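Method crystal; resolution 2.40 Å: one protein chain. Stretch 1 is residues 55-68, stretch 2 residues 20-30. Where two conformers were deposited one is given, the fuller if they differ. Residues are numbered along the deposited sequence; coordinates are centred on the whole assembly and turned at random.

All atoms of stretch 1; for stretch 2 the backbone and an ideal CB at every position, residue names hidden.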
ATOM      1  N   GLN A  55      -4.977  23.213  -2.270  1.00 45.77           N
ATOM      2  CA  GLN A  55      -6.157  22.905  -1.488  1.00 45.31           C
ATOM      3  C   GLN A  55      -5.911  21.635  -0.670  1.00 45.65           C
ATOM      4  O   GLN A  55      -6.181  21.604   0.527  1.00 46.10           O
ATOM      5  CB  GLN A  55      -7.385  22.784  -2.407  1.00 45.79           C
ATOM      6  CG  GLN A  55      -7.857  24.128  -2.982  1.00 42.92           C
ATOM      7  CD  GLN A  55      -8.964  23.982  -4.023  1.00 43.33           C
ATOM      8  OE1 GLN A  55      -8.751  23.493  -5.132  1.00 38.61           O
ATOM      9  NE2 GLN A  55     -10.154  24.422  -3.662  1.00 39.71           N
ATOM     10  N   VAL A  56      -5.346  20.617  -1.310  1.00 45.59           N
ATOM     11  CA  VAL A  56      -5.113  19.326  -0.665  1.00 45.71           C
ATOM     12  C   VAL A  56      -4.038  19.423   0.420  1.00 46.05           C
ATOM     13  O   VAL A  56      -4.164  18.810   1.479  1.00 45.38           O
ATOM     14  CB  VAL A  56      -4.736  18.259  -1.705  1.00 45.44           C
ATOM     15  CG1 VAL A  56      -4.454  16.905  -1.036  1.00 45.92           C
ATOM     16  CG2 VAL A  56      -5.849  18.103  -2.711  1.00 48.11           C
ATOM     17  N   ARG A  57      -2.987  20.193   0.145  1.00 46.51           N
ATOM     18  CA  ARG A  57      -1.945  20.477   1.138  1.00 46.87           C
ATOM     19  C   ARG A  57      -2.520  21.153   2.369  1.00 45.89           C
ATOM     20  O   ARG A  57      -2.229  20.745   3.490  1.00 46.35           O
ATOM     21  CB  ARG A  57      -0.876  21.418   0.573  1.00 47.36           C
ATOM     22  CG  ARG A  57       0.275  20.773  -0.177  1.00 47.58           C
ATOM     23  CD  ARG A  57       1.433  21.762  -0.257  1.00 51.85           C
ATOM     24  NE  ARG A  57       2.376  21.438  -1.329  1.00 64.40           N
ATOM     25  CZ  ARG A  57       3.632  20.989  -1.179  1.00 69.98           C
ATOM     26  NH1 ARG A  57       4.183  20.797   0.021  1.00 74.85           N
ATOM     27  NH2 ARG A  57       4.357  20.734  -2.263  1.00 68.18           N
ATOM     28  N   ASN A  58      -3.323  22.193   2.149  1.00 45.55           N
ATOM     29  CA  ASN A  58      -3.963  22.931   3.249  1.00 45.62           C
ATOM     30  C   ASN A  58      -4.891  22.070   4.088  1.00 45.40           C
ATOM     31  O   ASN A  58      -4.940  22.236   5.309  1.00 45.33           O
ATOM     32  CB  ASN A  58      -4.742  24.139   2.725  1.00 44.99           C
ATOM     33  CG  ASN A  58      -3.837  25.189   2.100  1.00 47.92           C
ATOM     34  OD1 ASN A  58      -2.628  24.988   1.957  1.00 49.75           O
ATOM     35  ND2 ASN A  58      -4.418  26.313   1.720  1.00 46.05           N
ATOM     36  N   LEU A  59      -5.618  21.162   3.430  1.00 45.45           N
ATOM     37  CA  LEU A  59      -6.488  20.205   4.116  1.00 45.24           C
ATOM     38  C   LEU A  59      -5.669  19.268   5.002  1.00 45.13           C
ATOM     39  O   LEU A  59      -5.954  19.106   6.194  1.00 45.37           O
ATOM     40  CB  LEU A  59      -7.320  19.405   3.101  1.00 45.09           C
ATOM     41  CG  LEU A  59      -8.458  20.173   2.403  1.00 44.98           C
ATOM     42  CD1 LEU A  59      -9.165  19.283   1.403  1.00 44.75           C
ATOM     43  CD2 LEU A  59      -9.459  20.732   3.395  1.00 46.73           C
ATOM     44  N   ALA A  60      -4.632  18.678   4.430  1.00 45.10           N
ATOM     45  CA  ALA A  60      -3.766  17.779   5.188  1.00 45.83           C
ATOM     46  C   ALA A  60      -3.204  18.467   6.413  1.00 46.54           C
ATOM     47  O   ALA A  60      -3.175  17.892   7.491  1.00 47.25           O
ATOM     48  CB  ALA A  60      -2.646  17.282   4.322  1.00 46.94           C
ATOM     49  N   GLU A  61      -2.778  19.711   6.237  1.00 46.73           N
ATOM     50  CA  GLU A  61      -2.193  20.502   7.312  1.00 47.43           C
ATOM     51  C   GLU A  61      -3.246  20.939   8.354  1.00 46.55           C
ATOM     52  O   GLU A  61      -2.953  21.015   9.551  1.00 46.24           O
ATOM     53  CB  GLU A  61      -1.478  21.701   6.705  1.00 47.14           C
ATOM     54  CG  GLU A  61      -0.787  22.606   7.719  1.00 52.27           C
ATOM     55  CD  GLU A  61      -0.050  23.778   7.061  1.00 53.21           C
ATOM     56  OE1 GLU A  61       0.373  23.638   5.875  1.00 60.77           O
ATOM     57  OE2 GLU A  61       0.116  24.828   7.735  1.00 60.16           O
ATOM     58  N   LYS A  62      -4.461  21.217   7.887  1.00 45.97           N
ATOM     59  CA  LYS A  62      -5.596  21.575   8.752  1.00 46.25           C
ATOM     60  C   LYS A  62      -5.991  20.448   9.715  1.00 45.99           C
ATOM     61  O   LYS A  62      -6.388  20.706  10.859  1.00 45.78           O
ATOM     62  CB  LYS A  62      -6.790  21.944   7.854  1.00 45.79           C
ATOM     63  CG  LYS A  62      -8.074  22.330   8.538  1.00 45.51           C
ATOM     64  CD  LYS A  62      -9.114  22.690   7.487  1.00 46.38           C
ATOM     65  CE  LYS A  62     -10.237  23.531   8.059  1.00 50.40           C
ATOM     66  NZ  LYS A  62     -11.126  22.699   8.885  1.00 47.09           N
ATOM     67  N   TYR A  63      -5.883  19.206   9.239  1.00 45.79           N
ATOM     68  CA  TYR A  63      -6.242  18.033  10.032  1.00 45.37           C
ATOM     69  C   TYR A  63      -5.010  17.293  10.573  1.00 45.41           C
ATOM     70  O   TYR A  63      -5.122  16.193  11.108  1.00 45.87           O
ATOM     71  CB  TYR A  63      -7.146  17.111   9.208  1.00 44.39           C
ATOM     72  CG  TYR A  63      -8.457  17.779   8.878  1.00 43.04           C
ATOM     73  CD1 TYR A  63      -9.443  17.913   9.844  1.00 44.75           C
ATOM     74  CD2 TYR A  63      -8.700  18.304   7.620  1.00 41.21           C
ATOM     75  CE1 TYR A  63     -10.655  18.532   9.559  1.00 46.01           C
ATOM     76  CE2 TYR A  63      -9.901  18.934   7.326  1.00 43.23           C
ATOM     77  CZ  TYR A  63     -10.878  19.044   8.298  1.00 45.06           C
ATOM     78  OH  TYR A  63     -12.074  19.664   8.023  1.00 41.76           O
ATOM     79  N   GLY A  64      -3.844  17.917  10.456  1.00 45.15           N
ATOM     80  CA  GLY A  64      -2.609  17.389  11.030  1.00 45.44           C
ATOM     81  C   GLY A  64      -2.175  16.036  10.481  1.00 46.27           C
ATOM     82  O   GLY A  64      -1.698  15.182  11.229  1.00 46.78           O
ATOM     83  N   LEU A  65      -2.330  15.848   9.167  1.00 46.14           N
ATOM     84  CA  LEU A  65      -2.076  14.563   8.508  1.00 45.43           C
ATOM     85  C   LEU A  65      -0.867  14.627   7.611  1.00 45.71           C
ATOM     86  O   LEU A  65      -0.640  15.630   6.927  1.00 46.19           O
ATOM     87  CB  LEU A  65      -3.265  14.134   7.650  1.00 44.58           C
ATOM     88  CG  LEU A  65      -4.615  14.129   8.363  1.00 46.23           C
ATOM     89  CD1 LEU A  65      -5.701  13.684   7.398  1.00 47.91           C
ATOM     90  CD2 LEU A  65      -4.586  13.246   9.606  1.00 47.14           C
ATOM     91  N   GLU A  66      -0.091  13.548   7.627  1.00 46.60           N
ATOM     92  CA  GLU A  66       0.937  13.292   6.622  1.00 46.93           C
ATOM     93  C   GLU A  66       0.347  12.399   5.541  1.00 46.26           C
ATOM     94  O   GLU A  66      -0.188  11.343   5.833  1.00 45.55           O
ATOM     95  CB  GLU A  66       2.153  12.590   7.247  1.00 46.02           C
ATOM     96  CG  GLU A  66       3.012  11.810   6.237  1.00 52.04           C
ATOM     97  CD  GLU A  66       4.404  11.402   6.761  1.00 52.26           C
ATOM     98  OE1 GLU A  66       4.508  10.841   7.887  1.00 57.40           O
ATOM     99  OE2 GLU A  66       5.397  11.632   6.015  1.00 57.95           O
ATOM    100  N   ILE A  67       0.462  12.810   4.285  1.00 46.20           N
ATOM    101  CA  ILE A  67       0.115  11.935   3.175  1.00 46.04           C
ATOM    102  C   ILE A  67       1.340  11.069   2.902  1.00 46.05           C
ATOM    103  O   ILE A  67       2.337  11.557   2.394  1.00 46.40           O
ATOM    104  CB  ILE A  67      -0.274  12.740   1.926  1.00 46.11           C
ATOM    105  CG1 ILE A  67      -1.518  13.587   2.222  1.00 46.06           C
ATOM    106  CG2 ILE A  67      -0.494  11.787   0.721  1.00 46.56           C
ATOM    107  CD1 ILE A  67      -1.835  14.614   1.173  1.00 45.41           C
ATOM    108  N   VAL A  68       1.274   9.794   3.253  1.00 46.18           N
ATOM    109  CA  VAL A  68       2.453   8.938   3.239  1.00 45.71           C
ATOM    110  C   VAL A  68       2.740   8.428   1.841  1.00 45.94           C
ATOM    111  O   VAL A  68       3.889   8.452   1.404  1.00 45.96           O
ATOM    112  CB  VAL A  68       2.321   7.722   4.197  1.00 47.26           C
ATOM    113  CG1 VAL A  68       3.556   6.842   4.107  1.00 47.42           C
ATOM    114  CG2 VAL A  68       2.058   8.180   5.667  1.00 46.65           C
ATOM    115  N   UNK A  20     -15.576  12.711   0.258  1.00 45.43           N
ATOM    116  CA  UNK A  20     -14.687  13.703  -0.320  1.00 45.44           C
ATOM    117  C   UNK A  20     -13.384  13.703   0.463  1.00 45.81           C
ATOM    118  O   UNK A  20     -13.313  13.169   1.568  1.00 45.68           O
ATOM    119  CB  UNK A  20     -15.330  15.091  -0.318  1.00 45.44           C
ATOM    120  N   UNK A  21     -12.362  14.333  -0.093  1.00 45.88           N
ATOM    121  CA  UNK A  21     -11.065  14.372   0.568  1.00 46.01           C
ATOM    122  C   UNK A  21     -11.129  15.052   1.940  1.00 45.74           C
ATOM    123  O   UNK A  21     -10.490  14.567   2.864  1.00 45.59           O
ATOM    124  CB  UNK A  21     -10.053  15.095  -0.323  1.00 46.01           C
ATOM    125  N   UNK A  22     -11.883  16.150   2.079  1.00 46.07           N
ATOM    126  CA  UNK A  22     -11.998  16.815   3.399  1.00 46.29           C
ATOM    127  C   UNK A  22     -12.775  15.973   4.415  1.00 45.58           C
ATOM    128  O   UNK A  22     -12.397  15.935   5.587  1.00 45.24           O
ATOM    129  CB  UNK A  22     -12.683  18.174   3.242  1.00 46.29           C
ATOM    130  N   UNK A  23     -13.850  15.324   3.967  1.00 44.99           N
ATOM    131  CA  UNK A  23     -14.611  14.409   4.815  1.00 45.57           C
ATOM    132  C   UNK A  23     -13.745  13.230   5.268  1.00 45.15           C
ATOM    133  O   UNK A  23     -13.826  12.782   6.404  1.00 44.34           O
ATOM    134  CB  UNK A  23     -15.847  13.900   4.071  1.00 45.57           C
ATOM    135  N   UNK A  24     -12.913  12.737   4.360  1.00 45.31           N
ATOM    136  CA  UNK A  24     -12.023  11.622   4.659  1.00 45.49           C
ATOM    137  C   UNK A  24     -10.955  12.043   5.676  1.00 45.80           C
ATOM    138  O   UNK A  24     -10.743  11.365   6.680  1.00 45.63           O
ATOM    139  CB  UNK A  24     -11.366  11.107   3.377  1.00 45.49           C
ATOM    140  N   UNK A  25     -10.318  13.183   5.425  1.00 45.90           N
ATOM    141  CA  UNK A  25      -9.285  13.723   6.318  1.00 45.98           C
ATOM    142  C   UNK A  25      -9.851  14.038   7.698  1.00 45.56           C
ATOM    143  O   UNK A  25      -9.194  13.783   8.708  1.00 45.78           O
ATOM    144  CB  UNK A  25      -8.663  14.983   5.712  1.00 45.98           C
ATOM    145  N   UNK A  26     -11.060  14.597   7.726  1.00 45.82           N
ATOM    146  CA  UNK A  26     -11.721  14.985   8.980  1.00 46.63           C
ATOM    147  C   UNK A  26     -12.008  13.738   9.836  1.00 45.76           C
ATOM    148  O   UNK A  26     -11.848  13.765  11.054  1.00 45.67           O
ATOM    149  CB  UNK A  26     -13.018  15.743   8.691  1.00 46.63           C
ATOM    150  N   UNK A  27     -12.398  12.644   9.185  1.00 45.69           N
ATOM    151  CA  UNK A  27     -12.647  11.364   9.863  1.00 46.14           C
ATOM    152  C   UNK A  27     -11.369  10.816  10.502  1.00 45.91           C
ATOM    153  O   UNK A  27     -11.371  10.435  11.684  1.00 45.27           O
ATOM    154  CB  UNK A  27     -13.216  10.342   8.876  1.00 46.14           C
ATOM    155  N   UNK A  28     -10.284  10.795   9.724  1.00 45.94           N
ATOM    156  CA  UNK A  28      -8.991  10.294  10.201  1.00 45.56           C
ATOM    157  C   UNK A  28      -8.491  11.109  11.413  1.00 45.80           C
ATOM    158  O   UNK A  28      -7.945  10.538  12.360  1.00 45.87           O
ATOM    159  CB  UNK A  28      -7.960  10.342   9.071  1.00 45.56           C
ATOM    160  N   UNK A  29      -8.701  12.428  11.397  1.00 46.08           N
ATOM    161  CA  UNK A  29      -8.358  13.269  12.560  1.00 45.50           C
ATOM    162  C   UNK A  29      -9.276  12.965  13.757  1.00 45.96           C
ATOM    163  O   UNK A  29      -8.781  12.862  14.881  1.00 46.72           O
ATOM    164  CB  UNK A  29      -8.458  14.750  12.190  1.00 45.50           C
ATOM    165  N   UNK A  30     -10.584  12.796  13.529  1.00 45.77           N
ATOM    166  CA  UNK A  30     -11.520  12.401  14.594  0.50 44.77           C
ATOM    167  C   UNK A  30     -11.052  11.112  15.296  1.00 45.66           C
ATOM    168  O   UNK A  30     -11.200  10.963  16.511  1.00 46.22           O
ATOM    169  CB  UNK A  30     -12.923  12.203  14.017  0.50 44.77           C
TER

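Stretch 2 runs as a helix nearly parallel to helix 55-62, their axes 9.8 Å apart at closest and 18° apart in direction, so side chains pointing toward stretch 1 must fill a moderate gap.

Position 20 has extended backbone angles just before the helix, and its CB has nothing of stretch 1 within 5.5 Å. A capping residue such as Ser, Thr, Asp or Asn would suit. It is Ser-20; Ser-20 OG accepts from the backbone N of position 23 at 3.2 Å, a capping bond.

Position 21 points toward Leu-59 and Val-56, with the ideal CB 4.6 Å from Leu-59 CD1. Any medium aliphatic would serve. Ile-21 places CG2 4.2 Å from Leu-59 CD1, while its CD1 lies 4.5 Å from Val-56 CG2.

Position 22 points sideways, its CB 4.1 Å from Leu-59 CD2, and the Tyr-63 hydroxyl and Lys-62 amine lie within a longer side chain's reach. An acceptor is wanted, preferably acidic; Glu or Gln would be natural candidates. Glu-22, extended with chi1 and chi2 both t, accepts from Tyr-63 OH at OE2 (2.6 Å). The same OE2 makes a long salt bridge to Lys-62 NZ at 3.8 Å, and the aliphatic Leu-59 CD2 packs 3.7 Å from Glu-22 CD.

Positions 23 and 24 point away, so stretch 1 sets little demand; they are Ala-23 and Phe-24.

Position 25 points toward stretch 1, its ideal CB 3.6 Å from Leu-65 CD1 and 3.8 Å from Tyr-63 CD2. Beyond lies a hollow lined by Leu-59, Ala-60 and Ile-67, fit for a large apolar group: Phe, Leu or Met. Phe-25 fills it. Its ring turns an edge to the backbone of helix 55-62, with CE2 3.5 Å from Ala-60 N, and Leu-65 CD1 makes an off-centre CH-pi contact 4.1 Å from the ring centroid. Ile-67 CD1 reaches Phe-25 CZ at 4.2 Å.

Position 26 points sideways, but its backbone lies over a face of the Tyr-63 ring; the ideal CB is 3.8 Å from Tyr-63 CE1, so the start of the side chain should be aliphatic; what lies beyond is little constrained by stretch 1, and Ala, Leu, Lys, Arg or Gln could all serve. In Arg-26, CA sits 4.0 Å from the Tyr-63 ring centroid, a CH-pi contact.

Position 27 points away and is Leu-27. Position 28 is sideways, with Leu-65 CD1 4.4 Å from the ideal CB, so a compact apolar residue fits; Val-28 CG1 meets Leu-65 CD2 at 3.9 Å.

Position 29 points toward stretch 1; the ideal CB is 3.8 Å from Tyr-63 O and 4.9 Å from Leu-65 CD2, so a chain with an aliphatic stem, such as Lys, Arg, Gln or Met, would suit. Lys-29 lays CD 3.1 Å from Tyr-63 O. Position 30 is out of reach: Arg-30.

Stretch 2 (20-30) SIEAFFRLVKR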
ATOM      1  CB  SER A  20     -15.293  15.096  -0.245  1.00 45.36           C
ATOM      2  OG  SER A  20     -15.078  15.654   1.040  1.00 44.19           O
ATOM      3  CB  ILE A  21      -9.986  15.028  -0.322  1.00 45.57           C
ATOM      4  CG1 ILE A  21      -9.716  14.138  -1.548  1.00 47.90           C
ATOM      5  CG2 ILE A  21      -8.705  15.262   0.480  1.00 45.16           C
ATOM      6  CD1 ILE A  21      -8.681  14.664  -2.519  1.00 46.36           C
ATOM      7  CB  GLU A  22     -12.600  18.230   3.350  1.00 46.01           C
ATOM      8  CG  GLU A  22     -12.709  18.844   4.764  1.00 45.21           C
ATOM      9  CD  GLU A  22     -12.867  20.357   4.784  1.00 48.41           C
ATOM     10  OE1 GLU A  22     -13.309  20.920   3.761  1.00 54.55           O
ATOM     11  OE2 GLU A  22     -12.566  20.992   5.830  1.00 50.29           O
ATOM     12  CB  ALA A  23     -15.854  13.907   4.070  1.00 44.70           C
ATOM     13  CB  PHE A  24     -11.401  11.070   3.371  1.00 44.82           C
ATOM     14  CG  PHE A  24     -10.263  10.138   3.603  1.00 44.26           C
ATOM     15  CD1 PHE A  24     -10.434   9.001   4.363  1.00 45.31           C
ATOM     16  CD2 PHE A  24      -9.014  10.390   3.052  1.00 48.28           C
ATOM     17  CE1 PHE A  24      -9.386   8.134   4.587  1.00 44.90           C
ATOM     18  CE2 PHE A  24      -7.951   9.515   3.263  1.00 45.63           C
ATOM     19  CZ  PHE A  24      -8.141   8.392   4.044  1.00 45.15           C
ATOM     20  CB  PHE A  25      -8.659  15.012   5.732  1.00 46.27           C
ATOM     21  CG  PHE A  25      -7.646  14.787   4.609  1.00 46.70           C
ATOM     22  CD1 PHE A  25      -7.542  13.573   3.929  1.00 44.35           C
ATOM     23  CD2 PHE A  25      -6.810  15.824   4.216  1.00 47.05           C
ATOM     24  CE1 PHE A  25      -6.620  13.403   2.914  1.00 43.32           C
ATOM     25  CE2 PHE A  25      -5.882  15.643   3.197  1.00 46.01           C
ATOM     26  CZ  PHE A  25      -5.797  14.436   2.551  1.00 43.22           C
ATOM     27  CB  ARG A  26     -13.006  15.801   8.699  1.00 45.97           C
ATOM     28  CG  ARG A  26     -13.719  16.309   9.959  1.00 48.27           C
ATOM     29  CD  ARG A  26     -14.872  17.266   9.647  1.00 50.39           C
ATOM     30  NE  ARG A  26     -15.777  16.713   8.637  1.00 57.61           N
ATOM     31  CZ  ARG A  26     -16.244  17.358   7.560  1.00 58.77           C
ATOM     32  NH1 ARG A  26     -15.947  18.638   7.320  1.00 56.99           N
ATOM     33  NH2 ARG A  26     -17.048  16.710   6.716  1.00 58.57           N
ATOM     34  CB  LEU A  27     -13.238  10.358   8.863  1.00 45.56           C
ATOM     35  CG  LEU A  27     -13.626   8.957   9.317  1.00 43.13           C
ATOM     36  CD1 LEU A  27     -14.691   8.434   8.383  1.00 41.55           C
ATOM     37  CD2 LEU A  27     -12.421   8.034   9.350  1.00 41.78           C
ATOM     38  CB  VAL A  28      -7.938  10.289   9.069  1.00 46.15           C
ATOM     39  CG1 VAL A  28      -6.549   9.928   9.600  1.00 44.35           C
ATOM     40  CG2 VAL A  28      -8.346   9.332   7.965  1.00 44.67           C
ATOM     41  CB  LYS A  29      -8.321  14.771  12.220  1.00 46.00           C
ATOM     42  CG  LYS A  29      -8.262  15.721  13.467  1.00 46.72           C
ATOM     43  CD  LYS A  29      -7.046  16.656  13.454  1.00 51.68           C
ATOM     44  CE  LYS A  29      -7.017  17.633  14.662  1.00 50.90           C
ATOM     45  NZ  LYS A  29      -8.154  18.613  14.663  1.00 44.61           N
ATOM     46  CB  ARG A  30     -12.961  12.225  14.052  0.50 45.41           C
ATOM     47  CG  ARG A  30     -13.813  13.519  13.956  0.50 42.66           C
ATOM     48  CD  ARG A  30     -15.286  13.242  13.546  0.50 41.38           C
ATOM     49  NE  ARG A  30     -15.455  13.214  12.089  0.50 36.90           N
ATOM     50  CZ  ARG A  30     -15.809  12.157  11.352  0.50 32.81           C
ATOM     51  NH1 ARG A  30     -16.087  10.984  11.894  0.50 28.84           N
ATOM     52  NH2 ARG A  30     -15.888  12.282  10.038  0.50 28.09           N
TER
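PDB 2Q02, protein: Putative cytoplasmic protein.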